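Local coordinates for protein phytase (PDB 2GFI) that probably hydrolyses phytate (inositol hexakisphosphate) at the 3-phosphate as a member of the histidine acid phosphatase family, at residues 198-203 / 449-454. Numbering follows the deposited sequence.
Sequences ADMGAN and TNYTAS. With NAG (2-acetamido-2-deoxy-beta-D-glucopyranose), chain D.
The backbones of 198-203 and 449-454 stay far apart, with CA of Asn203 and CA of Tyr451 10.7 Å from each other, so side chains alone bridge the gap. On the first side a 3-10 turn at 198-200 runs into a type II' beta turn from Met200 to Asn203, closed by Asn203 N to Met200 O at 2.9 Å; Gly201 occupies its second position with positive phi. In this histidine acid phosphatase the turn follows strand 189-194, and the pairing ties it to the irregular chain after helix 442-445.

Tyr451 spans most of the distance, its ring edge meeting both partners near the ring plane. Asn203 approaches from the opposite direction with CG anti to its own backbone N (chi1 -175°), which extends the amide toward the phenol. There ND2 donates to Tyr451 OH at 2.8 Å, with an N-H...O angle of 162°. The oxygen lies close to the amide plane, although amide and ring planes are 64° apart. Two further hydrogen bonds help fix the amide's rotation: OD1 accepts from the backbone N atoms of Thr441 and Phe442. Tyr451 OH has its strongest polar partner in Asp445 OD1, through a hydrogen bond, with Asn203 ND2 as a second partner. Both buried polar groups are thus hydrogen-bonded to the chain at 441-445, that is, helix 442-445 and the residue before it.

Met200 supplies the apolar part, its chain bent at chi2 and chi3 to bring CE to the ring edge, 3.8 Å from Tyr451 CE1. One ring face is covered from within its own segment by Thr449 CG2, 3.6 Å above the plane and offset toward the rim. The Tyr451 contact is structural packing away from the predicted catalytic residues; an N-acetylglucosamine lies at the 198-199 end of the first segment, its O5 3.5 Å from Asp199 CA.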
loop_
_atom_site.group_PDB
_atom_site.type_symbol
_atom_site.label_atom_id
_atom_site.label_comp_id
_atom_site.label_asym_id
_atom_site.label_seq_id
_atom_site.Cartn_x
_atom_site.Cartn_y
_atom_site.Cartn_z
ATOM N N ALA A 198 1.491 -33.200 32.781
ATOM C CA ALA A 198 0.420 -32.968 33.718
ATOM C C ALA A 198 0.893 -32.879 35.174
ATOM O O ALA A 198 0.243 -32.212 35.986
ATOM C CB ALA A 198 -0.633 -34.050 33.565
ATOM N N ASP A 199 2.020 -33.518 35.514
ATOM C CA ASP A 199 2.494 -33.486 36.918
ATOM C C ASP A 199 3.048 -32.114 37.311
ATOM O O ASP A 199 3.442 -31.892 38.465
ATOM C CB ASP A 199 3.491 -34.627 37.241
ATOM C CG ASP A 199 4.735 -34.614 36.352
ATOM O OD1 ASP A 199 4.997 -33.608 35.651
ATOM O OD2 ASP A 199 5.530 -35.579 36.297
ATOM N N MET A 200 3.093 -31.198 36.340
ATOM C CA MET A 200 3.590 -29.846 36.575
ATOM C C MET A 200 2.501 -29.038 37.253
ATOM O O MET A 200 2.766 -27.994 37.839
ATOM C CB MET A 200 4.013 -29.188 35.257
ATOM C CG MET A 200 5.324 -29.751 34.658
ATOM S SD MET A 200 6.740 -29.649 35.792
ATOM C CE MET A 200 7.328 -27.969 35.527
ATOM N N GLY A 201 1.271 -29.543 37.195
ATOM C CA GLY A 201 0.116 -28.827 37.699
ATOM C C GLY A 201 0.091 -27.408 37.141
ATOM O O GLY A 201 0.261 -27.190 35.920
ATOM N N ALA A 202 -0.075 -26.455 38.050
ATOM C CA ALA A 202 -0.202 -25.067 37.718
ATOM C C ALA A 202 1.155 -24.417 37.462
ATOM O O ALA A 202 1.224 -23.282 36.961
ATOM C CB ALA A 202 -0.945 -24.335 38.828
ATOM N N ASN A 203 2.234 -25.121 37.793
ATOM C CA ASN A 203 3.565 -24.572 37.585
ATOM C C ASN A 203 4.039 -24.914 36.186
ATOM O O ASN A 203 4.929 -25.737 35.990
ATOM C CB ASN A 203 4.556 -25.066 38.625
ATOM C CG ASN A 203 5.887 -24.405 38.469
ATOM O OD1 ASN A 203 5.953 -23.192 38.234
ATOM N ND2 ASN A 203 6.956 -25.185 38.541
ATOM N N THR A 449 15.316 -24.258 40.785
ATOM C CA THR A 449 14.785 -25.409 40.058
ATOM C C THR A 449 15.387 -25.448 38.658
ATOM O O THR A 449 15.494 -24.447 37.969
ATOM C CB THR A 449 13.257 -25.363 40.001
ATOM O OG1 THR A 449 12.742 -25.436 41.328
ATOM C CG2 THR A 449 12.660 -26.615 39.341
ATOM N N ASN A 450 15.801 -26.628 38.251
ATOM C CA ASN A 450 16.292 -26.842 36.913
ATOM C C ASN A 450 15.083 -27.152 36.009
ATOM O O ASN A 450 14.533 -28.265 36.032
ATOM C CB ASN A 450 17.309 -27.993 36.941
ATOM C CG ASN A 450 17.984 -28.223 35.601
ATOM O OD1 ASN A 450 17.996 -27.332 34.736
ATOM N ND2 ASN A 450 18.553 -29.431 35.412
ATOM N N TYR A 451 14.631 -26.151 35.251
ATOM C CA TYR A 451 13.575 -26.392 34.272
ATOM C C TYR A 451 14.201 -26.794 32.962
ATOM O O TYR A 451 14.612 -25.951 32.178
ATOM C CB TYR A 451 12.675 -25.182 34.103
ATOM C CG TYR A 451 11.848 -24.911 35.315
ATOM C CD1 TYR A 451 10.744 -25.716 35.628
ATOM C CD2 TYR A 451 12.176 -23.874 36.169
ATOM C CE1 TYR A 451 9.980 -25.467 36.755
ATOM C CE2 TYR A 451 11.428 -23.625 37.289
ATOM C CZ TYR A 451 10.333 -24.413 37.586
ATOM O OH TYR A 451 9.586 -24.133 38.721
ATOM N N THR A 452 14.292 -28.099 32.734
ATOM C CA THR A 452 15.029 -28.569 31.585
ATOM C C THR A 452 14.417 -29.762 30.843
ATOM O O THR A 452 15.141 -30.602 30.296
ATOM C CB THR A 452 16.487 -28.805 31.947
ATOM O OG1 THR A 452 17.232 -28.994 30.731
ATOM C CG2 THR A 452 16.678 -30.132 32.756
ATOM N N ALA A 453 13.093 -29.806 30.779
ATOM C CA ALA A 453 12.400 -30.901 30.095
ATOM C C ALA A 453 12.951 -31.122 28.705
ATOM O O ALA A 453 13.403 -30.182 28.045
ATOM C CB ALA A 453 10.939 -30.633 30.028
ATOM N N SER A 454 12.887 -32.364 28.256
ATOM C CA SER A 454 13.336 -32.709 26.933
ATOM C C SER A 454 12.244 -32.366 25.904
ATOM O O SER A 454 11.051 -32.455 26.196
ATOM C CB SER A 454 13.704 -34.205 26.899
ATOM O OG SER A 454 12.571 -34.981 26.550
HETATM C C1 NAG D . 0.442 -35.129 39.914
HETATM C C2 NAG D . -0.322 -36.008 40.926
HETATM C C3 NAG D . -0.455 -37.486 40.528
HETATM C C4 NAG D . -0.695 -37.657 39.018
HETATM C C5 NAG D . 0.393 -36.852 38.289
HETATM C C6 NAG D . 0.527 -37.148 36.787
HETATM C C7 NAG D . -0.292 -35.415 43.276
HETATM C C8 NAG D . 0.524 -35.131 44.507
HETATM N N2 NAG D . 0.329 -35.952 42.222
HETATM O O3 NAG D . -1.483 -38.083 41.301
HETATM O O4 NAG D . -0.688 -39.021 38.630
HETATM O O5 NAG D . 0.155 -35.476 38.564
HETATM O O6 NAG D . -0.662 -36.864 36.084
HETATM O O7 NAG D . -1.489 -35.152 43.258
#